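Local coordinates for protein endoglucanase E-5 (Thermobifida fusca, PDB 2CKS) that hydrolyses internal beta-1,4-glucosidic linkages of cellulose, lichenin and cereal beta-glucans through its family 5 glycoside hydrolase catalytic domain, at residues A[232-237]-A[243-248]; A[264-269]-A[273-278]; A[203-208]-A[249-254]; A[220-225]-A[256-261]. All coordinates share one frame; numbering follows the deposited sequence.

Contact 1 (A[232-237]-A[243-248]); sequences FGTETY and NDFQMA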
loop_
_atom_site.group_PDB
_atom_site.type_symbol
_atom_site.label_atom_id
_atom_site.label_comp_id
_atom_site.label_asym_id
_atom_site.label_seq_id
_atom_site.Cartn_x
_atom_site.Cartn_y
_atom_site.Cartn_z
ATOM N N PHE A 232 6.476 1.422 3.286
ATOM C CA PHE A 232 7.611 1.990 4.010
ATOM C C PHE A 232 8.556 0.921 4.499
ATOM O O PHE A 232 8.201 -0.249 4.606
ATOM C CB PHE A 232 7.171 2.868 5.192
ATOM C CG PHE A 232 6.798 2.093 6.428
ATOM C CD1 PHE A 232 5.547 1.539 6.554
ATOM C CD2 PHE A 232 7.703 1.926 7.466
ATOM C CE1 PHE A 232 5.190 0.837 7.676
ATOM C CE2 PHE A 232 7.350 1.197 8.607
ATOM C CZ PHE A 232 6.080 0.654 8.704
ATOM N N GLY A 233 9.772 1.348 4.793
ATOM C CA GLY A 233 10.784 0.482 5.347
ATOM C C GLY A 233 11.512 1.173 6.478
ATOM O O GLY A 233 11.444 2.396 6.640
ATOM N N THR A 234 12.236 0.371 7.250
ATOM C CA THR A 234 13.059 0.881 8.337
ATOM C C THR A 234 14.514 1.019 7.916
ATOM O O THR A 234 15.320 1.537 8.681
ATOM C CB THR A 234 12.959 -0.036 9.579
ATOM O OG1 THR A 234 13.316 -1.380 9.237
ATOM C CG2 THR A 234 11.535 -0.137 10.086
ATOM N N GLU A 235 14.849 0.588 6.703
ATOM C CA GLU A 235 16.236 0.614 6.230
ATOM C C GLU A 235 16.409 1.709 5.177
ATOM O O GLU A 235 15.690 2.701 5.211
ATOM C CB GLU A 235 16.679 -0.778 5.751
ATOM C CG GLU A 235 15.931 -1.323 4.553
ATOM C CD GLU A 235 14.556 -1.825 4.919
ATOM O OE1 GLU A 235 13.565 -1.284 4.385
ATOM O OE2 GLU A 235 14.475 -2.733 5.776
ATOM N N THR A 236 17.384 1.580 4.287
ATOM C CA THR A 236 17.626 2.620 3.285
ATOM C C THR A 236 16.622 2.504 2.149
ATOM O O THR A 236 15.856 1.550 2.087
ATOM C CB THR A 236 19.067 2.544 2.708
ATOM O OG1 THR A 236 19.174 1.440 1.802
ATOM C CG2 THR A 236 20.101 2.266 3.798
ATOM N N TYR A 237 16.658 3.481 1.245
ATOM C CA TYR A 237 15.716 3.587 0.129
ATOM C C TYR A 237 15.725 2.420 -0.868
ATOM O O TYR A 237 14.799 2.298 -1.661
ATOM C CB TYR A 237 15.946 4.900 -0.632
ATOM C CG TYR A 237 17.244 4.941 -1.407
ATOM C CD1 TYR A 237 17.298 4.523 -2.731
ATOM C CD2 TYR A 237 18.420 5.390 -0.817
ATOM C CE1 TYR A 237 18.490 4.551 -3.448
ATOM C CE2 TYR A 237 19.624 5.422 -1.530
ATOM C CZ TYR A 237 19.646 5.001 -2.843
ATOM N N ASN A 243 19.042 -1.065 9.607
ATOM C CA ASN A 243 17.817 -0.486 10.124
ATOM C C ASN A 243 18.075 0.738 10.982
ATOM O O ASN A 243 19.066 0.803 11.728
ATOM C CB ASN A 243 17.067 -1.524 10.943
ATOM C CG ASN A 243 16.502 -2.623 10.081
ATOM O OD1 ASN A 243 15.728 -2.361 9.163
ATOM N ND2 ASN A 243 16.908 -3.853 10.347
ATOM N N ASP A 244 17.189 1.717 10.875
ATOM C CA ASP A 244 17.155 2.810 11.829
ATOM C C ASP A 244 15.814 2.801 12.527
ATOM O O ASP A 244 14.893 3.499 12.119
ATOM C CB ASP A 244 17.401 4.147 11.145
ATOM C CG ASP A 244 17.642 5.272 12.142
ATOM O OD1 ASP A 244 17.230 5.155 13.311
ATOM O OD2 ASP A 244 18.244 6.311 11.834
ATOM N N PHE A 245 15.702 1.998 13.580
ATOM C CA PHE A 245 14.439 1.851 14.278
ATOM C C PHE A 245 14.093 3.093 15.091
ATOM O O PHE A 245 12.927 3.341 15.357
ATOM C CB PHE A 245 14.434 0.594 15.157
ATOM C CG PHE A 245 14.516 -0.696 14.382
ATOM C CD1 PHE A 245 15.503 -1.630 14.656
ATOM C CD2 PHE A 245 13.591 -0.984 13.388
ATOM C CE1 PHE A 245 15.575 -2.817 13.945
ATOM C CE2 PHE A 245 13.653 -2.169 12.682
ATOM C CZ PHE A 245 14.644 -3.089 12.963
ATOM N N GLN A 246 15.098 3.866 15.497
ATOM C CA GLN A 246 14.830 5.096 16.221
ATOM C C GLN A 246 14.059 6.068 15.331
ATOM O O GLN A 246 13.047 6.615 15.739
ATOM C CB GLN A 246 16.130 5.732 16.728
ATOM C CG GLN A 246 15.919 6.902 17.672
ATOM C CD GLN A 246 15.191 6.519 18.964
ATOM O OE1 GLN A 246 15.115 5.342 19.327
ATOM N NE2 GLN A 246 14.660 7.516 19.652
ATOM N N MET A 247 14.524 6.259 14.103
ATOM C CA MET A 247 13.840 7.144 13.169
ATOM C C MET A 247 12.482 6.558 12.803
ATOM O O MET A 247 11.475 7.266 12.750
ATOM C CB MET A 247 14.675 7.350 11.904
ATOM C CG MET A 247 14.078 8.361 10.943
ATOM S SD MET A 247 14.215 10.058 11.556
ATOM C CE MET A 247 12.648 10.668 11.082
ATOM N N ALA A 248 12.456 5.251 12.555
ATOM C CA ALA A 248 11.226 4.572 12.177
ATOM C C ALA A 248 10.159 4.739 13.252
ATOM O O ALA A 248 8.994 4.950 12.937
ATOM C CB ALA A 248 11.494 3.100 11.922
#

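Contact 2 (A[264-269]-A[273-278]); sequences KWNYSD and SGAVFQ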
loop_
_atom_site.group_PDB
_atom_site.type_symbol
_atom_site.label_atom_id
_atom_site.label_comp_id
_atom_site.label_asym_id
_atom_site.label_seq_id
_atom_site.Cartn_x
_atom_site.Cartn_y
_atom_site.Cartn_z
ATOM N N LYS A 264 3.778 -2.074 5.654
ATOM C CA LYS A 264 5.228 -2.125 5.561
ATOM C C LYS A 264 5.681 -3.014 4.404
ATOM O O LYS A 264 5.094 -4.061 4.136
ATOM C CB LYS A 264 5.848 -2.638 6.865
ATOM C CG LYS A 264 7.367 -2.754 6.806
ATOM C CD LYS A 264 7.996 -3.082 8.128
ATOM C CE LYS A 264 9.498 -2.934 8.046
ATOM N NZ LYS A 264 10.093 -3.778 6.969
ATOM N N TRP A 265 6.745 -2.580 3.741
ATOM C CA TRP A 265 7.419 -3.355 2.710
ATOM C C TRP A 265 8.462 -4.217 3.422
ATOM O O TRP A 265 9.349 -3.662 4.067
ATOM C CB TRP A 265 8.117 -2.365 1.782
ATOM C CG TRP A 265 8.692 -2.907 0.518
ATOM C CD1 TRP A 265 10.012 -3.019 0.216
ATOM C CD2 TRP A 265 7.977 -3.331 -0.656
ATOM N NE1 TRP A 265 10.167 -3.528 -1.049
ATOM C CE2 TRP A 265 8.936 -3.723 -1.608
ATOM C CE3 TRP A 265 6.621 -3.440 -0.990
ATOM C CZ2 TRP A 265 8.586 -4.201 -2.869
ATOM C CZ3 TRP A 265 6.275 -3.923 -2.239
ATOM C CH2 TRP A 265 7.259 -4.292 -3.165
ATOM N N ASN A 266 8.395 -5.547 3.367
ATOM C CA ASN A 266 7.377 -6.340 2.677
ATOM C C ASN A 266 7.272 -7.741 3.315
ATOM O O ASN A 266 8.164 -8.153 4.067
ATOM C CB ASN A 266 7.730 -6.463 1.195
ATOM C CG ASN A 266 9.063 -7.152 0.967
ATOM O OD1 ASN A 266 9.155 -8.379 1.032
ATOM N ND2 ASN A 266 10.115 -6.363 0.730
ATOM N N TYR A 267 6.188 -8.452 2.988
ATOM C CA TYR A 267 5.870 -9.784 3.504
ATOM C C TYR A 267 6.378 -10.855 2.529
ATOM O O TYR A 267 5.612 -11.423 1.728
ATOM C CB TYR A 267 4.348 -9.901 3.681
ATOM C CG TYR A 267 3.896 -10.953 4.664
ATOM C CD1 TYR A 267 4.153 -10.819 6.032
ATOM C CD2 TYR A 267 3.196 -12.074 4.235
ATOM C CE1 TYR A 267 3.717 -11.772 6.940
ATOM C CE2 TYR A 267 2.765 -13.041 5.145
ATOM C CZ TYR A 267 3.030 -12.883 6.491
ATOM O OH TYR A 267 2.613 -13.850 7.380
ATOM N N SER A 268 7.685 -11.073 2.552
ATOM C CA SER A 268 8.350 -12.061 1.697
ATOM C C SER A 268 9.633 -12.512 2.373
ATOM O O SER A 268 10.027 -11.965 3.399
ATOM C CB SER A 268 8.684 -11.478 0.323
ATOM O OG SER A 268 9.917 -10.783 0.335
ATOM N N ASP A 269 10.294 -13.485 1.755
ATOM C CA ASP A 269 11.602 -13.947 2.203
ATOM C C ASP A 269 12.711 -13.566 1.219
ATOM O O ASP A 269 13.700 -14.280 1.073
ATOM C CB ASP A 269 11.571 -15.449 2.513
ATOM C CG ASP A 269 11.453 -16.312 1.279
ATOM O OD1 ASP A 269 11.079 -15.804 0.196
ATOM O OD2 ASP A 269 11.721 -17.535 1.319
ATOM N N SER A 273 17.022 -6.753 3.750
ATOM C CA SER A 273 16.707 -6.657 5.173
ATOM C C SER A 273 15.248 -6.266 5.437
ATOM O O SER A 273 14.712 -6.587 6.492
ATOM C CB SER A 273 17.659 -5.682 5.876
ATOM O OG SER A 273 17.496 -4.375 5.387
ATOM N N GLY A 274 14.617 -5.576 4.485
ATOM C CA GLY A 274 13.242 -5.140 4.626
ATOM C C GLY A 274 12.206 -6.237 4.481
ATOM O O GLY A 274 11.080 -6.095 4.953
ATOM N N ALA A 275 12.564 -7.316 3.798
ATOM C CA ALA A 275 11.681 -8.467 3.693
ATOM C C ALA A 275 11.688 -9.146 5.041
ATOM O O ALA A 275 12.744 -9.481 5.571
ATOM C CB ALA A 275 12.148 -9.418 2.609
ATOM N N VAL A 276 10.508 -9.345 5.605
ATOM C CA VAL A 276 10.419 -9.752 6.998
ATOM C C VAL A 276 10.920 -11.157 7.312
ATOM O O VAL A 276 11.257 -11.421 8.453
ATOM C CB VAL A 276 8.972 -9.611 7.541
ATOM C CG1 VAL A 276 8.533 -8.157 7.539
ATOM C CG2 VAL A 276 8.002 -10.512 6.775
ATOM N N PHE A 277 10.934 -12.060 6.332
ATOM C CA PHE A 277 11.346 -13.449 6.560
ATOM C C PHE A 277 12.734 -13.740 6.008
ATOM O O PHE A 277 13.181 -13.146 5.025
ATOM C CB PHE A 277 10.359 -14.419 5.930
ATOM C CG PHE A 277 8.959 -14.274 6.447
ATOM C CD1 PHE A 277 8.683 -14.420 7.802
ATOM C CD2 PHE A 277 7.921 -13.947 5.593
ATOM C CE1 PHE A 277 7.389 -14.270 8.283
ATOM C CE2 PHE A 277 6.618 -13.794 6.073
ATOM C CZ PHE A 277 6.356 -13.955 7.416
ATOM N N GLN A 278 13.405 -14.697 6.634
ATOM C CA GLN A 278 14.726 -15.107 6.186
ATOM C C GLN A 278 14.568 -15.930 4.923
ATOM O O GLN A 278 13.657 -16.737 4.831
ATOM C CB GLN A 278 15.412 -15.968 7.247
ATOM C CG GLN A 278 15.680 -15.263 8.571
ATOM C CD GLN A 278 16.812 -14.252 8.520
ATOM O OE1 GLN A 278 17.236 -13.732 9.565
ATOM N NE2 GLN A 278 17.295 -13.957 7.334
#

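Contact 3 (A[203-208]-A[249-254]); sequences FHFYAA and DRYIDL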
loop_
_atom_site.group_PDB
_atom_site.type_symbol
_atom_site.label_atom_id
_atom_site.label_comp_id
_atom_site.label_asym_id
_atom_site.label_seq_id
_atom_site.Cartn_x
_atom_site.Cartn_y
_atom_site.Cartn_z
ATOM N N PHE A 203 2.095 8.116 0.550
ATOM C CA PHE A 203 3.432 8.519 0.941
ATOM C C PHE A 203 4.266 7.291 1.258
ATOM O O PHE A 203 3.802 6.367 1.922
ATOM C CB PHE A 203 3.375 9.439 2.158
ATOM C CG PHE A 203 4.722 9.930 2.618
ATOM C CD1 PHE A 203 5.486 10.765 1.812
ATOM C CD2 PHE A 203 5.221 9.564 3.854
ATOM C CE1 PHE A 203 6.723 11.225 2.241
ATOM C CE2 PHE A 203 6.460 10.022 4.286
ATOM C CZ PHE A 203 7.201 10.862 3.486
ATOM N N HIS A 204 5.491 7.286 0.752
ATOM C CA HIS A 204 6.441 6.203 0.967
ATOM C C HIS A 204 7.707 6.753 1.573
ATOM O O HIS A 204 8.188 7.802 1.162
ATOM C CB HIS A 204 6.808 5.547 -0.361
ATOM C CG HIS A 204 5.672 4.822 -1.018
ATOM N ND1 HIS A 204 5.840 4.072 -2.162
ATOM C CD2 HIS A 204 4.359 4.736 -0.703
ATOM C CE1 HIS A 204 4.679 3.552 -2.517
ATOM N NE2 HIS A 204 3.763 3.942 -1.653
ATOM N N PHE A 205 8.281 6.021 2.517
ATOM C CA PHE A 205 9.534 6.435 3.132
ATOM C C PHE A 205 10.337 5.218 3.578
ATOM O O PHE A 205 9.781 4.163 3.854
ATOM C CB PHE A 205 9.283 7.368 4.321
ATOM C CG PHE A 205 8.633 6.694 5.507
ATOM C CD1 PHE A 205 9.404 6.054 6.478
ATOM C CD2 PHE A 205 7.251 6.706 5.665
ATOM C CE1 PHE A 205 8.811 5.421 7.570
ATOM C CE2 PHE A 205 6.649 6.077 6.763
ATOM C CZ PHE A 205 7.427 5.432 7.712
ATOM N N TYR A 206 11.642 5.414 3.699
ATOM C CA TYR A 206 12.573 4.408 4.175
ATOM C C TYR A 206 13.406 5.113 5.242
ATOM O O TYR A 206 14.188 6.006 4.925
ATOM C CB TYR A 206 13.401 3.863 3.004
ATOM C CG TYR A 206 12.564 2.943 2.153
ATOM C CD1 TYR A 206 12.527 1.583 2.408
ATOM C CD2 TYR A 206 11.742 3.443 1.147
ATOM C CE1 TYR A 206 11.732 0.730 1.658
ATOM C CE2 TYR A 206 10.928 2.599 0.397
ATOM C CZ TYR A 206 10.931 1.239 0.661
ATOM O OH TYR A 206 10.149 0.373 -0.076
ATOM N N ALA A 207 13.205 4.723 6.501
ATOM C CA ALA A 207 13.635 5.522 7.652
ATOM C C ALA A 207 15.136 5.771 7.754
ATOM O O ALA A 207 15.543 6.805 8.281
ATOM C CB ALA A 207 13.115 4.908 8.947
ATOM N N ALA A 208 15.964 4.851 7.278
ATOM C CA ALA A 208 17.412 5.044 7.393
ATOM C C ALA A 208 17.906 6.139 6.443
ATOM O O ALA A 208 18.909 6.805 6.722
ATOM C CB ALA A 208 18.155 3.745 7.168
ATOM N N ASP A 249 10.561 4.667 14.518
ATOM C CA ASP A 249 9.626 4.828 15.633
ATOM C C ASP A 249 9.028 6.247 15.661
ATOM O O ASP A 249 7.894 6.431 16.091
ATOM C CB ASP A 249 10.323 4.544 16.975
ATOM C CG ASP A 249 10.535 3.061 17.246
ATOM O OD1 ASP A 249 9.932 2.207 16.556
ATOM O OD2 ASP A 249 11.298 2.654 18.152
ATOM N N ARG A 250 9.784 7.249 15.218
ATOM C CA ARG A 250 9.246 8.601 15.103
ATOM C C ARG A 250 8.119 8.651 14.080
ATOM O O ARG A 250 7.093 9.266 14.325
ATOM C CB ARG A 250 10.340 9.611 14.749
ATOM C CG ARG A 250 11.409 9.735 15.819
ATOM C CD ARG A 250 12.575 10.593 15.418
ATOM N NE ARG A 250 12.159 11.968 15.150
ATOM C CZ ARG A 250 12.919 12.880 14.560
ATOM N NH1 ARG A 250 14.159 12.590 14.168
ATOM N NH2 ARG A 250 12.438 14.098 14.365
ATOM N N TYR A 251 8.310 7.987 12.945
ATOM C CA TYR A 251 7.254 7.870 11.944
ATOM C C TYR A 251 6.047 7.111 12.507
ATOM O O TYR A 251 4.901 7.505 12.296
ATOM C CB TYR A 251 7.767 7.137 10.705
ATOM C CG TYR A 251 8.606 7.951 9.752
ATOM C CD1 TYR A 251 8.014 8.769 8.794
ATOM C CD2 TYR A 251 9.991 7.868 9.775
ATOM C CE1 TYR A 251 8.773 9.482 7.890
ATOM C CE2 TYR A 251 10.765 8.588 8.873
ATOM C CZ TYR A 251 10.147 9.401 7.939
ATOM O OH TYR A 251 10.908 10.106 7.038
ATOM N N ILE A 252 6.301 6.017 13.219
ATOM C CA ILE A 252 5.222 5.210 13.786
ATOM C C ILE A 252 4.404 6.018 14.777
ATOM O O ILE A 252 3.183 5.942 14.780
ATOM C CB ILE A 252 5.777 3.927 14.453
ATOM C CG1 ILE A 252 6.276 2.960 13.378
ATOM C CG2 ILE A 252 4.729 3.266 15.350
ATOM C CD1 ILE A 252 5.178 2.191 12.673
ATOM N N ASP A 253 5.077 6.801 15.608
ATOM C CA ASP A 253 4.379 7.610 16.603
ATOM C C ASP A 253 3.558 8.714 15.938
ATOM O O ASP A 253 2.448 8.991 16.372
ATOM C CB ASP A 253 5.359 8.180 17.625
ATOM C CG ASP A 253 5.959 7.097 18.510
ATOM O OD1 ASP A 253 6.978 7.373 19.166
ATOM O OD2 ASP A 253 5.487 5.939 18.603
ATOM N N LEU A 254 4.094 9.312 14.878
ATOM C CA LEU A 254 3.373 10.345 14.146
ATOM C C LEU A 254 2.139 9.743 13.482
ATOM O O LEU A 254 1.044 10.290 13.576
ATOM C CB LEU A 254 4.267 11.000 13.097
ATOM C CG LEU A 254 3.699 12.233 12.382
ATOM C CD1 LEU A 254 3.005 11.858 11.077
ATOM C CD2 LEU A 254 2.760 13.050 13.288
#

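Contact 4 (A[220-225]-A[256-261]); sequences EASELF and AERKIG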
loop_
_atom_site.group_PDB
_atom_site.type_symbol
_atom_site.label_atom_id
_atom_site.label_comp_id
_atom_site.label_asym_id
_atom_site.label_seq_id
_atom_site.Cartn_x
_atom_site.Cartn_y
_atom_site.Cartn_z
ATOM N N GLU A 220 2.787 17.639 7.487
ATOM C CA GLU A 220 2.192 18.710 6.697
ATOM C C GLU A 220 1.024 18.205 5.844
ATOM O O GLU A 220 -0.043 18.799 5.828
ATOM C CB GLU A 220 3.264 19.338 5.803
ATOM C CG GLU A 220 2.787 20.519 4.985
ATOM C CD GLU A 220 3.840 21.065 4.039
ATOM O OE1 GLU A 220 4.962 20.498 3.964
ATOM O OE2 GLU A 220 3.537 22.075 3.363
ATOM N N ALA A 221 1.227 17.085 5.164
ATOM C CA ALA A 221 0.218 16.546 4.266
ATOM C C ALA A 221 -1.033 16.168 5.037
ATOM O O ALA A 221 -2.148 16.390 4.566
ATOM C CB ALA A 221 0.771 15.329 3.543
ATOM N N SER A 222 -0.843 15.607 6.228
ATOM C CA SER A 222 -1.960 15.090 7.008
ATOM C C SER A 222 -2.883 16.215 7.501
ATOM O O SER A 222 -4.033 15.955 7.843
ATOM C CB SER A 222 -1.458 14.225 8.166
ATOM O OG SER A 222 -0.869 15.012 9.179
ATOM N N GLU A 223 -2.389 17.458 7.522
ATOM C CA GLU A 223 -3.248 18.629 7.779
ATOM C C GLU A 223 -4.211 18.938 6.629
ATOM O O GLU A 223 -5.253 19.547 6.849
ATOM C CB GLU A 223 -2.425 19.904 7.995
ATOM C CG GLU A 223 -1.402 19.857 9.104
ATOM C CD GLU A 223 -2.011 19.728 10.485
ATOM O OE1 GLU A 223 -3.141 20.223 10.732
ATOM O OE2 GLU A 223 -1.334 19.134 11.345
ATOM N N LEU A 224 -3.840 18.549 5.407
ATOM C CA LEU A 224 -4.482 19.036 4.177
ATOM C C LEU A 224 -5.395 18.024 3.481
ATOM O O LEU A 224 -6.352 18.408 2.823
ATOM C CB LEU A 224 -3.409 19.478 3.175
ATOM C CG LEU A 224 -2.322 20.433 3.691
ATOM C CD1 LEU A 224 -1.140 20.505 2.756
ATOM C CD2 LEU A 224 -2.906 21.806 3.915
ATOM N N PHE A 225 -5.062 16.746 3.591
ATOM C CA PHE A 225 -5.784 15.696 2.867
ATOM C C PHE A 225 -5.458 14.336 3.483
ATOM O O PHE A 225 -4.513 14.238 4.263
ATOM C CB PHE A 225 -5.438 15.709 1.373
ATOM C CG PHE A 225 -3.968 15.832 1.079
ATOM C CD1 PHE A 225 -3.121 14.739 1.188
ATOM C CD2 PHE A 225 -3.432 17.050 0.658
ATOM C CE1 PHE A 225 -1.766 14.854 0.904
ATOM C CE2 PHE A 225 -2.081 17.173 0.385
ATOM C CZ PHE A 225 -1.246 16.071 0.494
ATOM N N ALA A 256 0.485 7.072 14.334
ATOM C CA ALA A 256 -0.501 6.714 15.357
ATOM C C ALA A 256 -1.288 7.945 15.843
ATOM O O ALA A 256 -2.511 7.899 15.993
ATOM C CB ALA A 256 0.191 6.025 16.526
ATOM N N GLU A 257 -0.575 9.044 16.068
ATOM C CA GLU A 257 -1.167 10.314 16.502
ATOM C C GLU A 257 -2.188 10.831 15.482
ATOM O O GLU A 257 -3.257 11.304 15.850
ATOM C CB GLU A 257 -0.036 11.320 16.737
ATOM C CG GLU A 257 -0.408 12.774 16.977
ATOM C CD GLU A 257 0.821 13.664 16.911
ATOM O OE1 GLU A 257 1.608 13.664 17.875
ATOM O OE2 GLU A 257 1.022 14.346 15.886
ATOM N N ARG A 258 -1.868 10.692 14.198
ATOM C CA ARG A 258 -2.680 11.242 13.118
ATOM C C ARG A 258 -3.587 10.195 12.474
ATOM O O ARG A 258 -4.306 10.495 11.515
ATOM C CB ARG A 258 -1.769 11.849 12.059
ATOM C CG ARG A 258 -0.842 12.935 12.584
ATOM C CD ARG A 258 -1.564 14.186 12.964
ATOM N NE ARG A 258 -0.648 15.199 13.471
ATOM C CZ ARG A 258 -0.185 16.219 12.763
ATOM N NH1 ARG A 258 -0.548 16.399 11.495
ATOM N NH2 ARG A 258 0.634 17.090 13.336
ATOM N N LYS A 259 -3.550 8.978 13.020
ATOM C CA LYS A 259 -4.298 7.833 12.510
ATOM C C LYS A 259 -4.072 7.606 11.010
ATOM O O LYS A 259 -5.004 7.324 10.253
ATOM C CB LYS A 259 -5.776 7.944 12.882
ATOM C CG LYS A 259 -5.991 7.968 14.405
ATOM C CD LYS A 259 -7.308 7.341 14.825
ATOM C CE LYS A 259 -7.311 6.929 16.306
ATOM N NZ LYS A 259 -6.853 5.517 16.520
ATOM N N ILE A 260 -2.812 7.722 10.611
ATOM C CA ILE A 260 -2.384 7.447 9.244
ATOM C C ILE A 260 -2.084 5.957 9.105
ATOM O O ILE A 260 -1.192 5.427 9.773
ATOM C CB ILE A 260 -1.135 8.259 8.907
ATOM C CG1 ILE A 260 -1.456 9.763 8.924
ATOM C CG2 ILE A 260 -0.579 7.851 7.541
ATOM C CD1 ILE A 260 -0.222 10.643 8.995
ATOM N N GLY A 261 -2.836 5.283 8.241
ATOM C CA GLY A 261 -2.641 3.860 8.029
ATOM C C GLY A 261 -1.345 3.578 7.294
ATOM O O GLY A 261 -0.786 4.454 6.621
#

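Contact 1 (A[232-237]-A[243-248])
Thr234 meets Asn243, Asp244, Phe245 and Ala248 with different atoms. Its hydroxyl OG1 donates to Asn243 OD1 at 2.6 Å, reaching the amide oxygen from above the carbonyl plane. Its backbone O accepts from Asp244 N at 2.9 Å, in a nearly straight bond of 176° at the hydrogen. The methyl CG2 rests 3.7 Å from Ala248 CB. Thr234 OG1 also lies 3.6 Å from Phe245 CE2, oblique to the ring. A chi1 of 56° turns the hydroxyl to Asn243 and leaves CG2 facing the helix. Replaced by alanine, this residue would lose its hydroxyl and methyl, which would probably leave Asn243 OD1 without this donor and open a gap beside Ala248. Asp244, which gives its N-H to Thr234 O, is also the N-cap of helix 245-258. Its OD1 accepts from Met247 N at 3.0 Å, and its OD2 forms a salt bridge with Arg211. Phe245 stacks on Trp299 of helix 295-304. The contact thus joins the end of barrel strand 227-233 to the start of the helix that follows it. One threonine ties the turn by polar bonds and seats the first helical turn by its methyl group.

Contact 2 (A[264-269]-A[273-278])
Gly274 O receives the N-H of Asn266, with 3.2 Å between Gly274 O and Asn266 N. Next in the chain, Ala275 puts its methyl against Ser268, with CB 3.4 Å from Ser268 O. The Ser268 hydroxyl donates to Asn266 OD1 at 2.6 Å, which ties the two side chains together beside that methyl. Val276 N then donates to Asn266 O at 3.0 Å. One branch of this valine, CG2, lies 3.9 Å from Tyr267 CD1 and also covers the centre of one face of the Phe277 ring. Phe277 N donates to Ser268 O at 3.1 Å. The Phe277 ring turns its edge to the face of Tyr267 in a T-shaped pair, with planes at 70° and centroids 4.9 Å apart. Phe277 CE2 stands over the centre of the tyrosine ring. A chi1 of -157° swings the Tyr267 ring back to Val276 and Phe277. Its hydroxyl bonds to Ser47 O. At the end, Gln278 O lies close to Asp269 CB, while Asp269 OD2 accepts from Cys282 N. A cis peptide bond joins Trp265 to Asn266, and the Trp265 side chain lies about 4 Å from that of Glu231, the nucleophile by similarity. The contact folds the loop after the eighth strand of the TIM barrel back on itself, beside the active site of this family 5 catalytic domain.

Contact 3 (A[203-208]-A[249-254])
Tyr251 OH is hydrogen-bonded to His210 O, beyond strand 199-206, and this bond anchors the far end of a ring that lies flat on Phe205. The two rings form a face-to-face stack. Their planes are only 8° apart and their centroids 3.7 Å apart. Phe205 CE1 comes within 3.3 Å of Tyr251 CG. Phe205 CD1 stands over the centre of the tyrosine ring, and Tyr251 CD1 over the centre of the phenylalanine ring. The side chains run past each other in opposite directions, so the outer end of Phe205 reaches the root of Tyr251. There Phe205 CZ is 3.5 Å from Tyr251 CB. At the other end, Tyr251 OH lies above Phe205 CB, 4.2 Å away. Tyr251 CG is anti to the carbonyl carbon (chi1 -78°), and the ring extends from the helix toward the strand. This is the helix-on-barrel layer of the TIM barrel: helix 245-258 packs outside parallel strand 199-206, whose neighbour is strand 227-233. Phe205 and Phe203 point out to the helix. His204 and Tyr206, between and after them, turn to the other side, where His204 ND1 bonds to Glu139 and Tyr206 OH to Glu231, the proton donor and nucleophile by similarity. Phe203 adds a looser contact: Tyr251 CE1 lies at the edge of its ring, 4.3 Å from Phe203 CE2. Ala207 CB is 4.4 Å from Tyr251 CE2. Phe232 of the neighbouring strand also meets the Phe205 ring. Tyr214 and Leu215 of helix 212-224 touch Tyr251.

Contact 4 (A[220-225]-A[256-261])
The guanidinium of Arg258 has Ser222 OG at its edge, near its plane, and Glu223 OE2 placed obliquely to it. Both oxygens meet the same nitrogen. Arg258 NH1 lies 2.8 Å from Glu223 OE2 in a salt bridge, with the carboxylate and guanidinium planes 77° apart. It is 2.7 Å from Ser222 OG, but that hydrogen bond is weak, bent to 122° at the hydrogen. Ser222 OG has a stronger partner in Arg219 O. On the helix of the arginine itself, NE donates to Glu257 OE2 at 3.1 Å, using the anti lone pair of that oxygen. The arginine therefore sits between two carboxylates, which probably steady its positive charge. Its chain bends at chi2 (-70°), and this brings NH1 up to the other helix. A leucine in its place would probably leave Glu223 and Glu257 without their shared positive mate. Beside the polar group, Ile260 CD1 packs 3.9 Å from Ser222 CB. Lys259 has a positive phi and ends helix 245-258 in a Schellman motif, after which the chain turns to Ile260. Here a salt-bridge network of Glu223, Glu257 and Arg258 links the C-terminal ends of helices 212-224 and 245-258, neighbours in the outer layer of the TIM barrel.

Contacts 1, 3 and 4 all use helix 245-258, at its start, its middle and its end. Contact 2 lies beyond it, at the end of the next strand and in the loop that follows. Contacts 2 and 3 are buried, while 1 and 4 are partly buried. Their chemistry follows their place. Contact 3 is aromatic, with no hydrogen bond between its segments. Contact 2 combines backbone bonds with a ring pair. Contact 1 mixes polar bonds and methyl packing at the helix start, and contact 4 is a charged link between helix ends. Contacts 1 and 3 meet through backbone bonds of neighbouring strands, as do contacts 1 and 2. Contact 4 reaches contact 3 through Ile260 and Leu254.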